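Local atomic coordinates of general odorant-binding protein 28a (Drosophila melanogaster, PDB entry 6QQ4), a protein that probably binds and carries small hydrophobic odorants, and is involved in detecting the floral odour beta-ionone. Residues R112-A115 and K116-G119; K80-I83 and A84-G88; P97-H100 and C101-A104. One frame throughout, in Å; residues are numbered along the deposited sequence. Where two conformers were deposited one is given.

Contact 1. Residues R112-A115 and K116-G119; sequences RGEA and KKHG
Glu114 and Lys117 make an i to i+3 salt bridge on the last turn of helix 100-117, at the protein surface beside helix 78-91, and the same turn is a useful worked example of how a helix settles its polar atoms as it runs out. The Glu114 chain folds over at its second torsion (chi2 -60°), while Lys117 bends back at its third, and the two side chains then lie next to each other and point the same way. Lys117 NZ donates to Glu114 OE2 at 2.9 Å, meeting the oxygen on its syn side and somewhat out of the carboxylate plane. The methylene next to the ammonium, Lys117 CE, also rests 3.4 Å from Glu114 OE1. That second oxygen is served by a water, which donates to Glu114 OE1 at 3.0 Å and reaches His118 NE2 over a long, weak bond, so lysine and water divide the carboxylate between them.

In the main chain, the bonds follow in steps. Lys116 N gives its hydrogen to Arg112 O at 3.0 Å, with a second, weak bond to Gly113 O, which mainly accepts from Lys117 N at 3.1 Å. His118 N still reaches Glu114 O at 2.8 Å, and His118 is the first residue to leave helical angles. Past the helix Gly119 takes a positive phi, and the backbone of Leu121 comes back to pair with Ala115. On the other flank, the Arg112 guanidinium hydrogen-bonds through NH1 to a pentaethylene glycol molecule. Glu114 also packs on helix 78-91. With the ion pair lying on this turn, the last i+4 bond, the first non-helical residue and the positive-phi glycine mark the C-terminal end of an alpha-helix.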
ATOM      1  N   ARG A 112       4.546  -6.559   1.143  1.00 28.51           N
ATOM      2  CA  ARG A 112       4.142  -7.745   1.872  1.00 28.96           C
ATOM      3  C   ARG A 112       5.301  -8.690   2.048  1.00 28.19           C
ATOM      4  O   ARG A 112       5.440  -9.303   3.098  1.00 30.43           O
ATOM      5  CB  ARG A 112       3.013  -8.472   1.160  1.00 28.51           C
ATOM      6  CG  ARG A 112       1.714  -7.723   1.129  1.00 41.26           C
ATOM      7  CD  ARG A 112       0.573  -8.652   0.752  1.00 35.66           C
ATOM      8  NE  ARG A 112       0.902  -9.420  -0.432  1.00 33.47           N
ATOM      9  CZ  ARG A 112       0.741  -8.978  -1.673  1.00 32.97           C
ATOM     10  NH1 ARG A 112       0.223  -7.769  -1.898  1.00 34.06           N
ATOM     11  NH2 ARG A 112       1.083  -9.756  -2.686  1.00 36.16           N
ATOM     12  N   GLY A 113       6.110  -8.818   0.996  1.00 26.61           N
ATOM     13  CA  GLY A 113       7.256  -9.705   1.004  1.00 26.89           C
ATOM     14  C   GLY A 113       8.234  -9.302   2.084  1.00 30.78           C
ATOM     15  O   GLY A 113       8.640 -10.122   2.904  1.00 30.40           O
ATOM     16  N   GLU A 114       8.600  -8.027   2.081  1.00 28.72           N
ATOM     17  CA  GLU A 114       9.560  -7.506   3.036  1.00 29.92           C
ATOM     18  C   GLU A 114       8.971  -7.559   4.441  1.00 31.17           C
ATOM     19  O   GLU A 114       9.665  -7.873   5.406  1.00 31.85           O
ATOM     20  CB  GLU A 114       9.954  -6.079   2.659  1.00 32.20           C
ATOM     21  CG  GLU A 114      10.731  -6.005   1.362  1.00 32.07           C
ATOM     22  CD  GLU A 114      12.007  -6.812   1.448  1.00 41.69           C
ATOM     23  OE1 GLU A 114      12.774  -6.573   2.409  1.00 37.24           O
ATOM     24  OE2 GLU A 114      12.232  -7.688   0.582  1.00 42.47           O
ATOM     25  N   ALA A 115       7.684  -7.252   4.546  1.00 31.83           N
ATOM     26  CA  ALA A 115       7.008  -7.259   5.841  1.00 34.85           C
ATOM     27  C   ALA A 115       7.013  -8.664   6.463  1.00 37.52           C
ATOM     28  O   ALA A 115       7.099  -8.801   7.676  1.00 39.16           O
ATOM     29  CB  ALA A 115       5.588  -6.732   5.703  1.00 31.07           C
ATOM     30  N   LYS A 116       6.943  -9.698   5.631  1.00 31.92           N
ATOM     31  CA  LYS A 116       7.011 -11.079   6.125  1.00 33.47           C
ATOM     32  C   LYS A 116       8.411 -11.438   6.558  1.00 34.53           C
ATOM     33  O   LYS A 116       8.608 -12.113   7.565  1.00 41.49           O
ATOM     34  CB  LYS A 116       6.547 -12.063   5.059  1.00 32.53           C
ATOM     35  CG  LYS A 116       5.066 -12.002   4.766  1.00 31.28           C
ATOM     36  CD  LYS A 116       4.795 -12.702   3.438  1.00 27.23           C
ATOM     37  CE  LYS A 116       3.315 -12.732   3.104  1.00 35.19           C
ATOM     38  NZ  LYS A 116       2.591 -13.633   4.020  1.00 35.96           N
ATOM     39  N   LYS A 117       9.385 -10.989   5.779  1.00 35.02           N
ATOM     40  CA  LYS A 117      10.791 -11.207   6.088  1.00 36.13           C
ATOM     41  C   LYS A 117      11.179 -10.545   7.418  1.00 39.82           C
ATOM     42  O   LYS A 117      11.833 -11.163   8.255  1.00 39.53           O
ATOM     43  CB  LYS A 117      11.643 -10.688   4.933  1.00 32.55           C
ATOM     44  CG  LYS A 117      13.141 -10.662   5.160  1.00 41.78           C
ATOM     45  CD  LYS A 117      13.885 -10.732   3.831  1.00 42.29           C
ATOM     46  CE  LYS A 117      13.214  -9.882   2.752  1.00 45.46           C
ATOM     47  NZ  LYS A 117      13.973  -9.892   1.452  1.00 39.92           N
ATOM     48  N   HIS A 118      10.728  -9.310   7.625  1.00 41.21           N
ATOM     49  CA  HIS A 118      11.077  -8.531   8.818  1.00 44.37           C
ATOM     50  C   HIS A 118      10.147  -8.707  10.019  1.00 46.11           C
ATOM     51  O   HIS A 118      10.250  -7.964  11.005  1.00 46.85           O
ATOM     52  CB  HIS A 118      11.141  -7.045   8.462  1.00 43.37           C
ATOM     53  CG  HIS A 118      12.284  -6.695   7.569  1.00 48.96           C
ATOM     54  ND1 HIS A 118      13.595  -6.962   7.907  1.00 54.73           N
ATOM     55  CD2 HIS A 118      12.320  -6.102   6.352  1.00 41.52           C
ATOM     56  CE1 HIS A 118      14.388  -6.555   6.932  1.00 54.35           C
ATOM     57  NE2 HIS A 118      13.640  -6.032   5.976  1.00 53.83           N
ATOM     58  N   GLY A 119       9.240  -9.676   9.941  1.00 40.66           N
ATOM     59  CA  GLY A 119       8.355  -9.985  11.051  1.00 46.52           C
ATOM     60  C   GLY A 119       7.145  -9.083  11.253  1.00 50.79           C
ATOM     61  O   GLY A 119       6.430  -9.215  12.247  1.00 49.28           O
TER
HETATM   62  O   HOH W   1      13.267  -3.857   3.454  1.00 41.22           O

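Contact 2. Residues K80-I83 and A84-G88; sequences KLKI and ALEIG
Helix 78-91 of the all-helical PBP/GOBP fold is amphipathic here, with an ion pair one turn long on its outer face and an apolar pair on the flank toward helix 100-117 and the chain that follows it. Lys82 and Glu86 form the ion pair. Lys82 leaves the backbone with CG anti to N (chi1 177°) and then curls at its last two torsions; Glu86, extended beyond CG, reaches back along the helix to meet NZ, with OE2 at 3.2 Å from Lys82 NZ. This oxygen is approached from the syn side but well out of the carboxylate plane; Lys82 CG lies at 3.3 Å from the same Glu86 OE2.

Ile83 and Ile87 meet at an angle, the branch methyl Ile83 CG2 lying 3.8 Å from Ile87 CD1. In the backbone, Ile87 N donates to Ile83 O at 2.8 Å, while Ile87 CG1 lies over that same oxygen at 3.3 Å. Ala84 N to Lys80 O and Leu85 N to Leu81 O continue the ladder of backbone bonds. Leu81 packs on helix 66-74, and Ile87 on Phe111. Polar i to i+4 pairing outside and isoleucines packed against helix 100-117 and the chain just beyond it are typical of an amphipathic alpha-helix.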
ATOM      1  N   LYS A  80       8.457  -0.752  14.687  1.00 43.67           N
ATOM      2  CA  LYS A  80       7.692  -1.037  13.477  1.00 43.75           C
ATOM      3  C   LYS A  80       7.937   0.010  12.416  1.00 42.50           C
ATOM      4  O   LYS A  80       8.259  -0.308  11.264  1.00 39.09           O
ATOM      5  CB  LYS A  80       6.191  -1.081  13.762  1.00 49.05           C
ATOM      6  CG  LYS A  80       5.671  -2.342  14.408  1.00 52.46           C
ATOM      7  CD  LYS A  80       4.186  -2.173  14.701  1.00 54.77           C
ATOM      8  CE  LYS A  80       3.601  -3.398  15.384  1.00 56.46           C
ATOM      9  NZ  LYS A  80       2.251  -3.113  15.948  1.00 62.06           N
ATOM     10  N   LEU A  81       7.750   1.260  12.821  1.00 36.62           N
ATOM     11  CA  LEU A  81       7.825   2.393  11.917  1.00 41.67           C
ATOM     12  C   LEU A  81       9.158   2.414  11.218  1.00 38.71           C
ATOM     13  O   LEU A  81       9.227   2.674  10.025  1.00 42.85           O
ATOM     14  CB  LEU A  81       7.611   3.697  12.679  1.00 42.23           C
ATOM     15  CG  LEU A  81       7.049   4.919  11.969  1.00 44.57           C
ATOM     16  CD1 LEU A  81       6.096   4.513  10.877  1.00 52.98           C
ATOM     17  CD2 LEU A  81       6.333   5.775  13.003  1.00 51.08           C
ATOM     18  N   LYS A  82      10.217   2.123  11.968  1.00 37.36           N
ATOM     19  CA  LYS A  82      11.553   2.121  11.401  1.00 38.63           C
ATOM     20  C   LYS A  82      11.638   1.102  10.274  1.00 39.36           C
ATOM     21  O   LYS A  82      12.207   1.382   9.230  1.00 41.24           O
ATOM     22  CB  LYS A  82      12.607   1.821  12.471  1.00 37.11           C
ATOM     23  CG  LYS A  82      14.035   1.719  11.930  1.00 46.35           C
ATOM     24  CD  LYS A  82      15.024   1.249  13.001  1.00 49.46           C
ATOM     25  CE  LYS A  82      14.632  -0.115  13.585  1.00 57.31           C
ATOM     26  NZ  LYS A  82      14.473  -1.204  12.558  1.00 53.48           N
ATOM     27  N   ILE A  83      11.068  -0.079  10.491  1.00 37.58           N
ATOM     28  CA  ILE A  83      11.124  -1.149   9.498  1.00 38.93           C
ATOM     29  C   ILE A  83      10.417  -0.773   8.192  1.00 34.11           C
ATOM     30  O   ILE A  83      10.941  -1.007   7.102  1.00 38.53           O
ATOM     31  CB  ILE A  83      10.506  -2.432  10.049  1.00 37.47           C
ATOM     32  CG1 ILE A  83      11.310  -2.932  11.252  1.00 38.85           C
ATOM     33  CG2 ILE A  83      10.421  -3.497   8.957  1.00 38.20           C
ATOM     34  CD1 ILE A  83      10.767  -4.202  11.855  1.00 41.91           C
ATOM     35  N   ALA A  84       9.230  -0.194   8.313  1.00 37.63           N
ATOM     36  CA  ALA A  84       8.475   0.272   7.152  1.00 40.06           C
ATOM     37  C   ALA A  84       9.302   1.251   6.333  1.00 46.23           C
ATOM     38  O   ALA A  84       9.352   1.169   5.101  1.00 43.60           O
ATOM     39  CB  ALA A  84       7.182   0.917   7.588  1.00 48.43           C
ATOM     40  N   LEU A  85       9.956   2.177   7.026  1.00 44.50           N
ATOM     41  CA  LEU A  85      10.844   3.117   6.368  1.00 40.90           C
ATOM     42  C   LEU A  85      11.866   2.376   5.529  1.00 43.80           C
ATOM     43  O   LEU A  85      12.123   2.743   4.388  1.00 41.04           O
ATOM     44  CB  LEU A  85      11.540   4.008   7.391  1.00 48.01           C
ATOM     45  CG  LEU A  85      10.709   5.198   7.870  1.00 48.07           C
ATOM     46  CD1 LEU A  85      11.294   5.790   9.141  1.00 52.00           C
ATOM     47  CD2 LEU A  85      10.630   6.243   6.760  1.00 53.45           C
ATOM     48  N   GLU A  86      12.426   1.308   6.088  1.00 42.32           N
ATOM     49  CA  GLU A  86      13.423   0.531   5.369  1.00 43.82           C
ATOM     50  C   GLU A  86      12.786  -0.227   4.210  1.00 40.62           C
ATOM     51  O   GLU A  86      13.408  -0.404   3.168  1.00 42.54           O
ATOM     52  CB  GLU A  86      14.134  -0.429   6.317  1.00 41.50           C
ATOM     53  CG  GLU A  86      14.930   0.304   7.385  1.00 50.69           C
ATOM     54  CD  GLU A  86      15.422  -0.606   8.494  1.00 57.41           C
ATOM     55  OE1 GLU A  86      15.760  -1.776   8.214  1.00 63.65           O
ATOM     56  OE2 GLU A  86      15.464  -0.142   9.653  1.00 60.66           O
ATOM     57  N   ILE A  87      11.545  -0.664   4.400  1.00 43.03           N
ATOM     58  CA  ILE A  87      10.799  -1.357   3.353  1.00 35.86           C
ATOM     59  C   ILE A  87      10.545  -0.422   2.173  1.00 37.62           C
ATOM     60  O   ILE A  87      10.690  -0.822   1.014  1.00 35.24           O
ATOM     61  CB  ILE A  87       9.482  -1.925   3.912  1.00 36.25           C
ATOM     62  CG1 ILE A  87       9.798  -3.089   4.866  1.00 32.98           C
ATOM     63  CG2 ILE A  87       8.525  -2.339   2.769  1.00 37.90           C
ATOM     64  CD1 ILE A  87       8.600  -3.646   5.596  1.00 36.40           C
ATOM     65  N   GLY A  88      10.206   0.830   2.471  1.00 38.36           N
ATOM     66  CA  GLY A  88      10.074   1.849   1.444  1.00 40.93           C
ATOM     67  C   GLY A  88      11.325   2.006   0.592  1.00 46.00           C
ATOM     68  O   GLY A  88      11.258   2.041  -0.639  1.00 43.49           O
TER

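Contact 3. Residues P97-H100 and C101-A104; sequences PDDH and CEAA
Asp99 holds its carboxyl carbon CG anti to the backbone N (chi1 -177°), and this torsion swings OD1 across the first turn of helix 100-117 to make an N-cap. Asp99 itself is not yet helical and sits just before the helix. Its OD1 accepts from Glu102 N at 3.1 Å, a nearly straight bond (165° at the hydrogen) that arrives from above the carboxylate plane. The same oxygen, Asp99 OD1, lies 2.8 Å from Cys101 N, but there the hydrogen points aside and the bond is weak. One oxygen thus covers two amides that the first turn cannot pair internally, and its negative charge would be expected to sit favourably at the positive end of the helix dipole.

The backbone begins its own ladder at the same residue. Asp99 O receives Ala103 N at 2.8 Å, and His100 O then takes Ala104 N. The other carboxylate oxygen, Asp99 OD2, turns to Tyr39 OH, with which it is hydrogen-bonded, whereas His100 ND1 is bonded to Lys50 NZ; both partners belong to helix 39-52. Cys101 is tied to the same helix by its disulfide with Cys43, so covalent and polar links join the start of helix 100-117 to one neighbour.

The side chain of Glu102 also comes near that of Asp99, but Glu102 is modelled in two conformers, so the closeness of the two carboxylates is doubtful. Pro97 packs against the first turn: its CG lies 3.9 Å from Glu102 CB, and its CD is 4.4 Å from the methyl CB of Ala103.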
ATOM      1  N   PRO A  97       5.504  -1.986 -13.937  1.00 35.23           N
ATOM      2  CA  PRO A  97       4.998  -1.622 -15.267  1.00 38.25           C
ATOM      3  C   PRO A  97       4.546  -0.174 -15.351  1.00 30.66           C
ATOM      4  O   PRO A  97       4.383   0.473 -14.324  1.00 30.19           O
ATOM      5  CB  PRO A  97       3.797  -2.550 -15.460  1.00 32.35           C
ATOM      6  CG  PRO A  97       3.903  -3.600 -14.365  1.00 32.23           C
ATOM      7  CD  PRO A  97       4.574  -2.882 -13.233  1.00 29.54           C
ATOM      8  N   ASP A  98       4.298   0.307 -16.563  1.00 33.11           N
ATOM      9  CA  ASP A  98       3.843   1.682 -16.770  1.00 29.76           C
ATOM     10  C   ASP A  98       2.392   1.854 -16.319  1.00 31.11           C
ATOM     11  O   ASP A  98       1.968   2.944 -15.942  1.00 29.83           O
ATOM     12  CB  ASP A  98       3.982   2.070 -18.242  1.00 32.74           C
ATOM     13  CG  ASP A  98       5.436   2.102 -18.709  1.00 44.03           C
ATOM     14  OD1 ASP A  98       6.330   2.475 -17.910  1.00 38.33           O
ATOM     15  OD2 ASP A  98       5.671   1.761 -19.887  1.00 51.60           O
ATOM     16  N   ASP A  99       1.633   0.769 -16.379  1.00 25.85           N
ATOM     17  CA  ASP A  99       0.268   0.738 -15.859  1.00 27.93           C
ATOM     18  C   ASP A  99       0.286   0.952 -14.337  1.00 27.47           C
ATOM     19  O   ASP A  99       0.870   0.154 -13.609  1.00 28.02           O
ATOM     20  CB  ASP A  99      -0.394  -0.597 -16.224  1.00 24.95           C
ATOM     21  CG  ASP A  99      -1.850  -0.688 -15.769  1.00 25.55           C
ATOM     22  OD1 ASP A  99      -2.151  -0.394 -14.603  1.00 29.52           O
ATOM     23  OD2 ASP A  99      -2.702  -1.073 -16.579  1.00 27.81           O
ATOM     24  N   HIS A 100      -0.358   2.017 -13.864  1.00 23.76           N
ATOM     25  CA  HIS A 100      -0.267   2.413 -12.452  1.00 24.63           C
ATOM     26  C   HIS A 100      -0.964   1.420 -11.512  1.00 26.07           C
ATOM     27  O   HIS A 100      -0.567   1.239 -10.355  1.00 28.98           O
ATOM     28  CB  HIS A 100      -0.860   3.816 -12.259  1.00 27.64           C
ATOM     29  CG  HIS A 100      -0.062   4.909 -12.911  1.00 31.60           C
ATOM     30  ND1 HIS A 100      -0.324   6.246 -12.701  1.00 32.27           N
ATOM     31  CD2 HIS A 100       0.997   4.861 -13.755  1.00 34.76           C
ATOM     32  CE1 HIS A 100       0.535   6.977 -13.395  1.00 33.61           C
ATOM     33  NE2 HIS A 100       1.341   6.161 -14.049  1.00 31.74           N
ATOM     34  N   CYS A 101      -2.006   0.781 -12.014  1.00 24.95           N
ATOM     35  CA  CYS A 101      -2.707  -0.212 -11.226  1.00 24.03           C
ATOM     36  C   CYS A 101      -1.781  -1.389 -10.977  1.00 27.92           C
ATOM     37  O   CYS A 101      -1.618  -1.821  -9.836  1.00 25.16           O
ATOM     38  CB  CYS A 101      -3.992  -0.649 -11.929  1.00 25.76           C
ATOM     39  SG  CYS A 101      -5.143   0.700 -12.187  1.00 27.21           S
ATOM     40  N   GLU A 102      -1.165  -1.885 -12.052  1.00 26.41           N
ATOM     41  CA  GLU A 102      -0.217  -2.984 -11.936  0.55 28.05           C
ATOM     42  C   GLU A 102       1.060  -2.551 -11.180  1.00 30.57           C
ATOM     43  O   GLU A 102       1.677  -3.360 -10.486  1.00 29.58           O
ATOM     44  CB  GLU A 102       0.117  -3.539 -13.330  0.55 28.45           C
ATOM     45  CG  GLU A 102      -1.059  -4.304 -13.950  0.55 29.08           C
ATOM     46  CD  GLU A 102      -0.865  -4.691 -15.416  0.55 31.08           C
ATOM     47  OE1 GLU A 102       0.022  -4.142 -16.096  0.55 28.62           O
ATOM     48  OE2 GLU A 102      -1.614  -5.570 -15.887  0.55 32.27           O
ATOM     49  N   ALA A 103       1.439  -1.286 -11.297  1.00 27.70           N
ATOM     50  CA  ALA A 103       2.608  -0.799 -10.557  1.00 31.18           C
ATOM     51  C   ALA A 103       2.339  -0.784  -9.053  1.00 26.93           C
ATOM     52  O   ALA A 103       3.226  -1.134  -8.262  1.00 27.92           O
ATOM     53  CB  ALA A 103       3.007   0.567 -11.028  1.00 28.16           C
ATOM     54  N   ALA A 104       1.128  -0.382  -8.662  1.00 26.94           N
ATOM     55  CA  ALA A 104       0.738  -0.370  -7.248  1.00 25.99           C
ATOM     56  C   ALA A 104       0.821  -1.769  -6.654  1.00 25.15           C
ATOM     57  O   ALA A 104       1.297  -1.949  -5.532  1.00 24.65           O
ATOM     58  CB  ALA A 104      -0.645   0.184  -7.071  1.00 23.53           C
TER

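Contacts 1 and 3 occupy the two ends of helix 100-117, their centres about 21 Å apart, while contact 2 lies on the preceding helix 78-91. Contact 1 is a surface feature, and contacts 2 and 3 are partly buried. Contacts 1 and 2 touch: Ile83 CG2 packs on His118 CB at 3.7 Å, and Ile87 CG1 lies as close to Glu114 CB, so the apolar flank of one helix meets the end of the next. The chemistry follows position. Lysine-glutamate pairs span single turns in contacts 1 and 2, whereas at the helix start in contact 3 a carboxylate accepts from backbone amides and a disulfide adds a covalent tie.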